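Local structure of catechol 1,2 dioxygenase (Acinetobacter radioresistens, 2XSU) at residues Ala70-Leu76 against Cys203-Thr209; Thr136-Glu140 against Arg277-Asp281; Ala154-His160 against Val226-Ala232. The protein probably catalyses the Fe(III)-dependent intradiol cleavage of catechol by O2 to cis,cis-muconate, an early step of the beta-ketoadipate pathway. The protein carries 1 engineered substitution. Residues are numbered along the deposited sequence.

Contact 1 of 3, residues Ala70-Leu76 against Cys203-Thr209. With PIE (1,2-diacyl-sn-glycero-3-phosphoinositol), chain C.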
loop_
_atom_site.group_PDB
_atom_site.type_symbol
_atom_site.label_atom_id
_atom_site.label_comp_id
_atom_site.label_asym_id
_atom_site.label_seq_id
_atom_site.Cartn_x
_atom_site.Cartn_y
_atom_site.Cartn_z
ATOM N N ALA A 70 7.256 -2.587 -6.367
ATOM C CA ALA A 70 7.216 -3.099 -7.750
ATOM C C ALA A 70 6.488 -2.137 -8.709
ATOM O O ALA A 70 6.406 -2.412 -9.927
ATOM C CB ALA A 70 6.547 -4.464 -7.759
ATOM N N ASN A 71 6.000 -1.015 -8.177
ATOM C CA ASN A 71 5.183 -0.028 -8.900
ATOM C C ASN A 71 3.982 -0.670 -9.566
ATOM O O ASN A 71 3.672 -0.357 -10.728
ATOM C CB ASN A 71 6.035 0.726 -9.925
ATOM C CG ASN A 71 6.989 1.714 -9.275
ATOM O OD1 ASN A 71 8.215 1.528 -9.313
ATOM N ND2 ASN A 71 6.435 2.783 -8.700
ATOM N N GLU A 72 3.295 -1.539 -8.823
ATOM C CA GLU A 72 2.179 -2.327 -9.376
ATOM C C GLU A 72 0.804 -2.002 -8.796
ATOM O O GLU A 72 -0.162 -2.707 -9.113
ATOM C CB GLU A 72 2.437 -3.836 -9.254
ATOM C CG GLU A 72 3.339 -4.425 -10.337
ATOM C CD GLU A 72 3.361 -5.964 -10.371
ATOM O OE1 GLU A 72 2.289 -6.579 -10.483
ATOM O OE2 GLU A 72 4.465 -6.572 -10.302
ATOM N N LEU A 73 0.700 -0.990 -7.930
ATOM C CA LEU A 73 -0.599 -0.678 -7.320
ATOM C C LEU A 73 -1.606 -0.143 -8.346
ATOM O O LEU A 73 -2.808 -0.339 -8.181
ATOM C CB LEU A 73 -0.494 0.232 -6.076
ATOM C CG LEU A 73 0.049 -0.499 -4.835
ATOM C CD1 LEU A 73 0.236 0.512 -3.684
ATOM C CD2 LEU A 73 -0.878 -1.687 -4.412
ATOM N N GLY A 74 -1.115 0.520 -9.394
ATOM C CA GLY A 74 -2.004 0.963 -10.507
ATOM C C GLY A 74 -2.525 -0.239 -11.286
ATOM O O GLY A 74 -3.714 -0.310 -11.678
ATOM N N LEU A 75 -1.652 -1.205 -11.507
ATOM C CA LEU A 75 -2.035 -2.438 -12.148
ATOM C C LEU A 75 -3.067 -3.206 -11.304
ATOM O O LEU A 75 -4.051 -3.750 -11.840
ATOM C CB LEU A 75 -0.776 -3.280 -12.403
ATOM C CG LEU A 75 -0.815 -4.362 -13.433
ATOM C CD1 LEU A 75 -1.287 -3.797 -14.777
ATOM C CD2 LEU A 75 0.640 -4.926 -13.562
ATOM N N LEU A 76 -2.848 -3.257 -9.985
ATOM C CA LEU A 76 -3.768 -3.934 -9.076
ATOM C C LEU A 76 -5.126 -3.242 -9.039
ATOM O O LEU A 76 -6.156 -3.917 -8.964
ATOM C CB LEU A 76 -3.164 -3.964 -7.660
ATOM C CG LEU A 76 -4.009 -4.770 -6.640
ATOM C CD1 LEU A 76 -4.081 -6.235 -7.039
ATOM C CD2 LEU A 76 -3.353 -4.617 -5.283
ATOM N N CYS A 203 0.007 -9.555 -16.966
ATOM C CA CYS A 203 0.736 -8.939 -15.876
ATOM C C CYS A 203 2.146 -9.555 -15.845
ATOM O O CYS A 203 2.338 -10.671 -16.336
ATOM C CB CYS A 203 -0.005 -9.260 -14.583
ATOM S SG CYS A 203 -1.534 -8.303 -14.382
ATOM N N PRO A 204 3.127 -8.843 -15.262
ATOM C CA PRO A 204 4.457 -9.480 -15.080
ATOM C C PRO A 204 4.304 -10.772 -14.267
ATOM O O PRO A 204 3.802 -10.733 -13.134
ATOM C CB PRO A 204 5.252 -8.426 -14.299
ATOM C CG PRO A 204 4.534 -7.110 -14.546
ATOM C CD PRO A 204 3.083 -7.462 -14.756
ATOM N N PRO A 205 4.718 -11.930 -14.830
ATOM C CA PRO A 205 4.278 -13.193 -14.226
ATOM C C PRO A 205 4.816 -13.473 -12.828
ATOM O O PRO A 205 4.155 -14.181 -12.065
ATOM C CB PRO A 205 4.747 -14.270 -15.236
ATOM C CG PRO A 205 5.858 -13.619 -15.991
ATOM C CD PRO A 205 5.454 -12.147 -16.094
ATOM N N GLU A 206 5.986 -12.919 -12.499
ATOM C CA GLU A 206 6.585 -13.075 -11.178
ATOM C C GLU A 206 6.280 -11.900 -10.249
ATOM O O GLU A 206 6.807 -11.816 -9.123
ATOM C CB GLU A 206 8.111 -13.263 -11.300
ATOM C CG GLU A 206 8.518 -14.499 -12.097
ATOM C CD GLU A 206 7.755 -15.756 -11.685
ATOM O OE1 GLU A 206 7.794 -16.126 -10.489
ATOM O OE2 GLU A 206 7.105 -16.381 -12.561
ATOM N N GLY A 207 5.399 -11.011 -10.708
ATOM C CA GLY A 207 5.097 -9.774 -9.967
ATOM C C GLY A 207 3.964 -9.951 -8.965
ATOM O O GLY A 207 3.339 -11.014 -8.871
ATOM N N THR A 208 3.689 -8.874 -8.221
ATOM C CA THR A 208 2.724 -8.916 -7.135
ATOM C C THR A 208 1.265 -9.044 -7.578
ATOM O O THR A 208 0.482 -9.723 -6.925
ATOM C CB THR A 208 2.854 -7.679 -6.199
ATOM O OG1 THR A 208 2.798 -6.490 -6.980
ATOM C CG2 THR A 208 4.206 -7.712 -5.441
ATOM N N THR A 209 0.908 -8.401 -8.692
ATOM C CA THR A 209 -0.472 -8.474 -9.154
ATOM C C THR A 209 -0.848 -9.912 -9.559
ATOM O O THR A 209 -1.865 -10.458 -9.090
ATOM C CB THR A 209 -0.764 -7.436 -10.286
ATOM O OG1 THR A 209 -0.368 -6.126 -9.834
ATOM C CG2 THR A 209 -2.260 -7.426 -10.591
HETATM P P PIE C . 2.104 -14.100 -2.392
HETATM O O11 PIE C . 2.385 -15.181 -1.459
HETATM O O12 PIE C . 0.563 -13.463 -2.200
HETATM O O13 PIE C . 2.028 -14.918 -3.927
HETATM O O14 PIE C . 3.123 -13.092 -2.705
HETATM C C1 PIE C . 0.971 -15.703 -1.138
HETATM C C2 PIE C . 0.672 -14.919 0.157
HETATM C C3 PIE C . -0.602 -14.116 -0.137
HETATM O O31 PIE C . -0.628 -12.823 0.503
HETATM O O32 PIE C . -1.441 -11.625 -1.215
HETATM C C31 PIE C . -1.577 -12.020 -0.059
HETATM C C32 PIE C . -2.803 -11.610 0.757
HETATM C C33 PIE C . -2.861 -10.094 0.927
HETATM C C34 PIE C . -3.861 -9.462 -0.040
HETATM C C35 PIE C . -4.616 -8.323 0.643
HETATM C C36 PIE C . -4.795 -7.130 -0.293
HETATM C C37 PIE C . -6.193 -7.144 -0.906
HETATM C C38 PIE C . -6.650 -5.728 -1.247
HETATM C C39 PIE C . -8.036 -5.625 -1.162
HETATM C C40 PIE C . -8.700 -4.412 -0.977
HETATM C C41 PIE C . -8.034 -3.197 -0.873
HETATM C C42 PIE C . -8.217 -2.360 -2.145
HETATM O O21 PIE C . 0.556 -15.750 1.384
HETATM O O22 PIE C . -0.543 -17.593 0.635
HETATM C C21 PIE C . -0.450 -16.691 1.468
HETATM C C22 PIE C . -1.445 -16.709 2.643
HETATM C C23 PIE C . -1.881 -15.368 3.237
HETATM C C24 PIE C . -2.845 -15.587 4.413
HETATM C C25 PIE C . -4.195 -14.906 4.169
HETATM C C26 PIE C . -4.059 -13.387 4.264
HETATM C C27 PIE C . -5.412 -12.698 4.127
HETATM C C28 PIE C . -5.242 -11.234 3.714
HETATM C C29 PIE C . -5.223 -10.317 4.936
HETATM C C47 PIE C . -5.311 -8.842 4.545
HETATM C C48 PIE C . -5.259 -7.970 5.798
HETATM C C49 PIE C . -5.865 -6.589 5.544
HETATM C C50 PIE C . -5.056 -5.472 6.213
HETATM C C51 PIE C . -4.088 -4.781 5.239
HETATM C "C1'" PIE C . 6.614 -13.020 -3.897
HETATM C "C2'" PIE C . 7.296 -13.546 -2.669
HETATM C "C3'" PIE C . 6.436 -14.682 -2.085
HETATM C "C4'" PIE C . 5.062 -14.231 -1.799
HETATM C "C5'" PIE C . 4.391 -13.636 -3.043
HETATM C "C6'" PIE C . 5.237 -12.451 -3.578
HETATM O "O1'" PIE C . 7.364 -11.914 -4.430
HETATM O "O2'" PIE C . 8.584 -14.065 -2.951
HETATM O "O3'" PIE C . 7.040 -15.205 -0.895
HETATM O "O4'" PIE C . 4.380 -14.115 -0.568
HETATM O "O6'" PIE C . 4.637 -11.951 -4.781
HETATM C C52 PIE C . -4.769 -4.248 3.966
HETATM C C53 PIE C . -5.402 -2.874 4.188
HETATM C C54 PIE C . -4.341 -1.798 4.442
HETATM C C55 PIE C . -4.684 -0.502 3.702
HETATM C C43 PIE C . -7.059 -2.559 -3.135
HETATM C C44 PIE C . -6.526 -1.231 -3.673
HETATM C C45 PIE C . -6.375 -1.290 -5.193
HETATM C C46 PIE C . -4.913 -1.149 -5.590
HETATM O O HOH W 1 2.098 -9.074 -11.720
#
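This contact holds the N-terminus of helix 208-215 against the turn that leads into helix 73-80, at the wall of the phospholipid (PIE) pocket. The carboxylate of Glu-72 accepts the helix's first two N-H groups, those of Thr-208 and Thr-209. Thr-209 N donates to Glu-72 OE1 at 2.9 Å, and Thr-209 OG1 to the same OE1 at 2.8 Å. Thr-208 N donates to Glu-72 OE2 at 3.2 Å. Gly-207, at the N-cap position, ends a type I turn from Pro-204. A CB on it would clash with Glu-72 OE2. Water 1 donates to Glu-72 OE1 and to Pro-204 O, both at 2.8 Å. Leu-75 packs beside this site, with CD2 3.7 Å from Pro-204 CD and 4.1 Å from Cys-203 SG. PIE C46 lies 3.8 Å from Leu-76 CD2 and 3.4 Å from Leu-73 O. Asn-71, with positive phi, follows helix 54-69 in a Schellman motif. A buried acid meeting two N-H groups at a helix N-terminus joins the N-terminal helical region to the dioxygenase domain.

Contact 2 of 3, residues Thr136-Glu140 against Arg277-Asp281; sequences TLIIE and RRELD
A surface contact joins the start of strand 136-145, an inner strand of the beta-sandwich, to the turn after helix 272-277. Residues 136-140 are extended and begin strand 136-145. Residues 277-281 leave the helix through a Schellman motif, with Glu-279 at phi/psi 60/42, and Leu-280 returns to an extended conformation (-115/174). The two backbones stay apart and run in opposite senses: CA atoms of Thr-136 and Leu-280 are 9.2 Å apart, those of Ile-138 and Arg-278 9.4 Å. Side chains bridge the gap. Strand alternation points Thr-136, Ile-138 and Glu-140 toward the turn. In this transthyretin-clan domain, strand 136-145 pairs in parallel with strand 284-293, which follows the turn. Arg-278 (chi1 to chi3 m, m, t) reaches along the strand to Glu-140 (chi1 p, chi2 t). Its NH2 forms a salt bridge with Glu-140 OE1 at 2.7 Å. His-286 also hydrogen-bonds to that OE1. Water 2 donates to Glu-140 OE2 at 2.6 Å and weakly accepts from Arg-278 NH1 at 3.0 Å. Ile-138 CD1 lies over one face of the guanidinium, 3.6 Å from Arg-278 CD, and 4.0 Å from Leu-280 CD1. Thr-136 CG2 is 4.4 Å from Leu-280 CD1.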
loop_
_atom_site.group_PDB
_atom_site.type_symbol
_atom_site.label_atom_id
_atom_site.label_comp_id
_atom_site.label_asym_id
_atom_site.label_seq_id
_atom_site.Cartn_x
_atom_site.Cartn_y
_atom_site.Cartn_z
ATOM N N THR A 136 1.751 -4.184 -40.086
ATOM C CA THR A 136 1.533 -2.743 -40.125
ATOM C C THR A 136 0.039 -2.444 -39.903
ATOM O O THR A 136 -0.843 -3.175 -40.371
ATOM C CB THR A 136 1.952 -2.194 -41.504
ATOM O OG1 THR A 136 3.364 -2.343 -41.649
ATOM C CG2 THR A 136 1.623 -0.739 -41.622
ATOM N N LEU A 137 -0.241 -1.395 -39.122
ATOM C CA LEU A 137 -1.609 -0.932 -38.862
ATOM C C LEU A 137 -1.701 0.556 -39.149
ATOM O O LEU A 137 -0.866 1.321 -38.667
ATOM C CB LEU A 137 -1.978 -1.166 -37.380
ATOM C CG LEU A 137 -3.273 -0.521 -36.886
ATOM C CD1 LEU A 137 -4.512 -1.089 -37.585
ATOM C CD2 LEU A 137 -3.381 -0.740 -35.368
ATOM N N ILE A 138 -2.708 0.949 -39.927
ATOM C CA ILE A 138 -3.102 2.355 -40.041
ATOM C C ILE A 138 -4.388 2.560 -39.251
ATOM O O ILE A 138 -5.386 1.806 -39.430
ATOM C CB ILE A 138 -3.334 2.758 -41.507
ATOM C CG1 ILE A 138 -1.980 2.787 -42.228
ATOM C CG2 ILE A 138 -4.092 4.108 -41.573
ATOM C CD1 ILE A 138 -2.032 3.005 -43.753
ATOM N N ILE A 139 -4.365 3.558 -38.367
ATOM C CA ILE A 139 -5.549 3.982 -37.638
ATOM C C ILE A 139 -5.916 5.347 -38.129
ATOM O O ILE A 139 -5.045 6.231 -38.226
ATOM C CB ILE A 139 -5.284 4.141 -36.112
ATOM C CG1 ILE A 139 -4.622 2.882 -35.560
ATOM C CG2 ILE A 139 -6.563 4.482 -35.380
ATOM C CD1 ILE A 139 -4.091 3.063 -34.125
ATOM N N GLU A 140 -7.185 5.560 -38.445
ATOM C CA GLU A 140 -7.627 6.916 -38.766
ATOM C C GLU A 140 -9.029 7.225 -38.319
ATOM O O GLU A 140 -9.830 6.310 -38.061
ATOM C CB GLU A 140 -7.404 7.292 -40.223
ATOM C CG GLU A 140 -8.255 6.616 -41.227
ATOM C CD GLU A 140 -7.702 6.825 -42.661
ATOM O OE1 GLU A 140 -7.938 5.976 -43.513
ATOM O OE2 GLU A 140 -7.020 7.830 -42.935
ATOM N N ARG A 277 -0.826 3.948 -52.735
ATOM C CA ARG A 277 -1.324 5.239 -52.270
ATOM C C ARG A 277 -0.807 5.573 -50.860
ATOM O O ARG A 277 -0.506 6.729 -50.548
ATOM C CB ARG A 277 -2.853 5.221 -52.283
ATOM C CG ARG A 277 -3.512 6.491 -52.784
ATOM C CD ARG A 277 -5.027 6.499 -52.526
ATOM N NE ARG A 277 -5.672 5.212 -52.802
ATOM C CZ ARG A 277 -5.986 4.738 -54.011
ATOM N NH1 ARG A 277 -5.718 5.436 -55.112
ATOM N NH2 ARG A 277 -6.570 3.545 -54.121
ATOM N N ARG A 278 -0.696 4.549 -50.017
ATOM C CA ARG A 278 -0.242 4.710 -48.634
ATOM C C ARG A 278 1.277 4.719 -48.501
ATOM O O ARG A 278 1.807 4.890 -47.395
ATOM C CB ARG A 278 -0.812 3.581 -47.766
ATOM C CG ARG A 278 -2.322 3.572 -47.658
ATOM C CD ARG A 278 -2.807 4.712 -46.807
ATOM N NE ARG A 278 -4.203 4.539 -46.428
ATOM C CZ ARG A 278 -4.875 5.372 -45.640
ATOM N NH1 ARG A 278 -4.285 6.445 -45.134
ATOM N NH2 ARG A 278 -6.149 5.128 -45.369
ATOM N N GLU A 279 1.968 4.531 -49.630
ATOM C CA GLU A 279 3.428 4.416 -49.694
ATOM C C GLU A 279 3.957 3.248 -48.871
ATOM O O GLU A 279 4.970 3.360 -48.169
ATOM C CB GLU A 279 4.128 5.734 -49.321
ATOM C CG GLU A 279 3.741 6.911 -50.207
ATOM C CD GLU A 279 4.550 8.169 -49.905
ATOM O OE1 GLU A 279 5.708 8.269 -50.380
ATOM O OE2 GLU A 279 4.023 9.060 -49.201
ATOM N N LEU A 280 3.255 2.123 -48.973
ATOM C CA LEU A 280 3.653 0.889 -48.316
ATOM C C LEU A 280 3.992 -0.153 -49.379
ATOM O O LEU A 280 3.805 0.112 -50.570
ATOM C CB LEU A 280 2.531 0.411 -47.379
ATOM C CG LEU A 280 2.143 1.401 -46.264
ATOM C CD1 LEU A 280 0.827 1.006 -45.610
ATOM C CD2 LEU A 280 3.244 1.549 -45.207
ATOM N N ASP A 281 4.488 -1.318 -48.956
ATOM C CA ASP A 281 4.935 -2.371 -49.884
ATOM C C ASP A 281 4.229 -3.725 -49.675
ATOM O O ASP A 281 4.277 -4.597 -50.549
ATOM C CB ASP A 281 6.457 -2.564 -49.798
ATOM C CG ASP A 281 6.926 -2.943 -48.390
ATOM O OD1 ASP A 281 6.921 -2.058 -47.502
ATOM O OD2 ASP A 281 7.312 -4.116 -48.170
HETATM O O HOH W 2 -6.452 8.542 -45.381
#

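Contact 3 of 3, residues Ala154-His160 against Val226-Ala232. With FE (Fe (III) ion), chain B.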
loop_
_atom_site.group_PDB
_atom_site.type_symbol
_atom_site.label_atom_id
_atom_site.label_comp_id
_atom_site.label_asym_id
_atom_site.label_seq_id
_atom_site.Cartn_x
_atom_site.Cartn_y
_atom_site.Cartn_z
ATOM N N ALA A 154 -7.829 19.498 -32.312
ATOM C CA ALA A 154 -8.020 18.597 -31.179
ATOM C C ALA A 154 -6.747 17.783 -30.962
ATOM O O ALA A 154 -6.104 17.359 -31.932
ATOM C CB ALA A 154 -9.207 17.685 -31.421
ATOM N N LYS A 155 -6.386 17.585 -29.699
ATOM C CA LYS A 155 -5.174 16.859 -29.322
ATOM C C LYS A 155 -5.500 15.372 -29.127
ATOM O O LYS A 155 -6.175 15.019 -28.159
ATOM C CB LYS A 155 -4.649 17.465 -28.031
ATOM C CG LYS A 155 -3.286 17.052 -27.640
ATOM C CD LYS A 155 -2.791 17.941 -26.505
ATOM C CE LYS A 155 -1.499 17.417 -25.910
ATOM N NZ LYS A 155 -0.896 18.361 -24.911
ATOM N N VAL A 156 -5.030 14.521 -30.043
ATOM C CA VAL A 156 -5.298 13.071 -29.988
ATOM C C VAL A 156 -4.026 12.403 -29.495
ATOM O O VAL A 156 -3.018 12.347 -30.223
ATOM C CB VAL A 156 -5.723 12.519 -31.365
ATOM C CG1 VAL A 156 -5.975 10.982 -31.274
ATOM C CG2 VAL A 156 -6.983 13.253 -31.854
ATOM N N GLU A 157 -4.038 11.914 -28.247
ATOM C CA GLU A 157 -2.867 11.274 -27.678
ATOM C C GLU A 157 -3.078 9.789 -27.683
ATOM O O GLU A 157 -4.084 9.330 -27.151
ATOM C CB GLU A 157 -2.633 11.753 -26.240
ATOM C CG GLU A 157 -2.418 13.252 -26.141
ATOM C CD GLU A 157 -2.068 13.655 -24.730
ATOM O OE1 GLU A 157 -0.979 13.265 -24.255
ATOM O OE2 GLU A 157 -2.891 14.398 -24.111
ATOM N N VAL A 158 -2.152 9.050 -28.306
ATOM C CA VAL A 158 -2.275 7.576 -28.423
ATOM C C VAL A 158 -1.040 6.877 -27.876
ATOM O O VAL A 158 0.104 7.361 -28.026
ATOM C CB VAL A 158 -2.578 7.130 -29.890
ATOM C CG1 VAL A 158 -4.026 7.428 -30.247
ATOM C CG2 VAL A 158 -1.673 7.860 -30.858
ATOM N N TRP A 159 -1.267 5.761 -27.189
ATOM C CA TRP A 159 -0.173 4.886 -26.789
ATOM C C TRP A 159 -0.631 3.438 -26.795
ATOM O O TRP A 159 -1.798 3.145 -26.512
ATOM C CB TRP A 159 0.457 5.325 -25.432
ATOM C CG TRP A 159 -0.422 5.200 -24.143
ATOM C CD1 TRP A 159 -0.283 4.265 -23.155
ATOM C CD2 TRP A 159 -1.491 6.081 -23.723
ATOM N NE1 TRP A 159 -1.223 4.491 -22.154
ATOM C CE2 TRP A 159 -1.969 5.597 -22.473
ATOM C CE3 TRP A 159 -2.105 7.207 -24.294
ATOM C CZ2 TRP A 159 -3.051 6.205 -21.787
ATOM C CZ3 TRP A 159 -3.175 7.825 -23.623
ATOM C CH2 TRP A 159 -3.638 7.312 -22.360
ATOM N N HIS A 160 0.283 2.535 -27.123
ATOM C CA HIS A 160 -0.058 1.097 -27.173
ATOM C C HIS A 160 1.200 0.212 -27.100
ATOM O O HIS A 160 2.342 0.726 -27.183
ATOM C CB HIS A 160 -0.934 0.778 -28.406
ATOM C CG HIS A 160 -0.228 0.835 -29.732
ATOM N ND1 HIS A 160 0.643 -0.149 -30.173
ATOM C CD2 HIS A 160 -0.327 1.735 -30.743
ATOM C CE1 HIS A 160 1.066 0.166 -31.392
ATOM N NE2 HIS A 160 0.481 1.293 -31.765
ATOM N N VAL A 226 -5.677 0.068 -28.063
ATOM C CA VAL A 226 -4.912 1.317 -28.196
ATOM C C VAL A 226 -5.574 2.356 -27.289
ATOM O O VAL A 226 -6.804 2.549 -27.327
ATOM C CB VAL A 226 -4.914 1.806 -29.685
ATOM C CG1 VAL A 226 -4.233 3.195 -29.819
ATOM C CG2 VAL A 226 -4.214 0.760 -30.598
ATOM N N HIS A 227 -4.761 3.027 -26.468
ATOM C CA HIS A 227 -5.256 4.030 -25.529
ATOM C C HIS A 227 -5.379 5.400 -26.194
ATOM O O HIS A 227 -4.549 5.749 -27.044
ATOM C CB HIS A 227 -4.205 4.180 -24.407
ATOM C CG HIS A 227 -4.076 2.989 -23.517
ATOM N ND1 HIS A 227 -4.911 2.797 -22.439
ATOM C CD2 HIS A 227 -3.191 1.950 -23.494
ATOM C CE1 HIS A 227 -4.564 1.685 -21.802
ATOM N NE2 HIS A 227 -3.544 1.134 -22.438
ATOM N N TYR A 228 -6.347 6.200 -25.730
ATOM C CA TYR A 228 -6.553 7.575 -26.190
ATOM C C TYR A 228 -6.813 8.547 -25.045
ATOM O O TYR A 228 -7.630 8.260 -24.171
ATOM C CB TYR A 228 -7.798 7.649 -27.075
ATOM C CG TYR A 228 -7.673 7.143 -28.471
ATOM C CD1 TYR A 228 -7.563 5.772 -28.729
ATOM C CD2 TYR A 228 -7.727 8.034 -29.568
ATOM C CE1 TYR A 228 -7.459 5.301 -30.037
ATOM C CE2 TYR A 228 -7.648 7.561 -30.889
ATOM C CZ TYR A 228 -7.515 6.185 -31.102
ATOM O OH TYR A 228 -7.417 5.683 -32.366
ATOM N N PHE A 229 -6.127 9.700 -25.064
ATOM C CA PHE A 229 -6.694 10.942 -24.488
ATOM C C PHE A 229 -7.090 11.837 -25.664
ATOM O O PHE A 229 -6.285 12.017 -26.589
ATOM C CB PHE A 229 -5.675 11.764 -23.679
ATOM C CG PHE A 229 -5.276 11.192 -22.343
ATOM C CD1 PHE A 229 -6.236 10.734 -21.424
ATOM C CD2 PHE A 229 -3.929 11.169 -21.962
ATOM C CE1 PHE A 229 -5.858 10.234 -20.165
ATOM C CE2 PHE A 229 -3.554 10.685 -20.713
ATOM C CZ PHE A 229 -4.517 10.201 -19.810
ATOM N N VAL A 230 -8.294 12.414 -25.642
ATOM C CA VAL A 230 -8.688 13.391 -26.672
ATOM C C VAL A 230 -9.147 14.652 -25.957
ATOM O O VAL A 230 -9.974 14.596 -25.064
ATOM C CB VAL A 230 -9.764 12.852 -27.645
ATOM C CG1 VAL A 230 -9.998 13.872 -28.824
ATOM C CG2 VAL A 230 -9.349 11.462 -28.218
ATOM N N SER A 231 -8.595 15.799 -26.345
ATOM C CA SER A 231 -8.974 17.064 -25.692
ATOM C C SER A 231 -9.026 18.175 -26.732
ATOM O O SER A 231 -8.344 18.084 -27.748
ATOM C CB SER A 231 -7.990 17.414 -24.567
ATOM O OG SER A 231 -6.646 17.570 -25.024
ATOM N N ALA A 232 -9.823 19.218 -26.454
ATOM C CA ALA A 232 -9.922 20.385 -27.345
ATOM C C ALA A 232 -10.564 21.542 -26.593
ATOM O O ALA A 232 -11.437 21.315 -25.759
ATOM C CB ALA A 232 -10.731 20.057 -28.556
HETATM FE FE FE B . -2.689 -0.743 -22.127
HETATM O O HOH W 3 -5.517 15.091 -25.256
HETATM O O HOH W 4 -2.314 -0.347 -20.054
#
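His-227 NE2 binds the Fe(III) ion at 2.1 Å, and water 4 lies 2.1 Å from the metal. Tyr-167, Tyr-201 and His-225 complete the site, the two-tyrosine, two-histidine set of intradiol dioxygenases. His-227 sits in a regular antiparallel ladder. Glu-157 N donates to Phe-229 O at 2.8 Å, and Phe-229 N to Glu-157 O at 2.9 Å. Lys-155 with Ser-231 and Trp-159 with His-227 form the other hydrogen-bonded pairs. Water 3 donates to Lys-155 O (3.0 Å) and Glu-157 OE2 (2.9 Å) and accepts from Ser-231 OG (2.7 Å). Glu-157 OE1 hydrogen-bonds to Tyr-112 OH. Strand 155-159 thus joins strand 221-231 within the beta-sandwich of the catalytic domain; the axes of 155-159 and 226-231 approach to 4.8 Å at 163°, close to antiparallel. On the face that carries Lys-155, Glu-157, Trp-159, His-227, Phe-229 and Ser-231, the five-membered ring of Trp-159 makes an offset stack on the His-227 imidazole, centroids 4.3 Å apart and planes at 8°. Phe-229 extends this aromatic cluster: its CE2 is 3.8 Å from Trp-159 CH2. The other face holds Val-156, Val-158, Tyr-228 and Val-230. Val-158 CG1 lies over the Tyr-228 ring, 3.7 Å from its centroid. Tyr-228 OH is hydrogen-bonded to Tyr-191 OH.

In the fold
The first segments come in the order 70-76, 136-140, 154-160. The second follow as 203-209, 226-232, 277-281. Contact 1 therefore crosses the other two along the chain, and contact 3 is nested inside the loop closed by contact 2. Contacts 2 and 3 reach the same mixed sheet, centres about 19 Å apart. They touch where Ile-139 CG2 meets Tyr-228 OH at 3.4 Å. Contact 1 lies across the chain centre from contact 3, centres about 25 Å and nearest atoms about 9 Å apart. After helix 208-215, whose Lys-215 hydrogen-bonds PIE, the chain passes to strand 221-231 with His-225 and His-227 of the iron site. Contact 2 is far from contact 1, with centres about 35 Å apart.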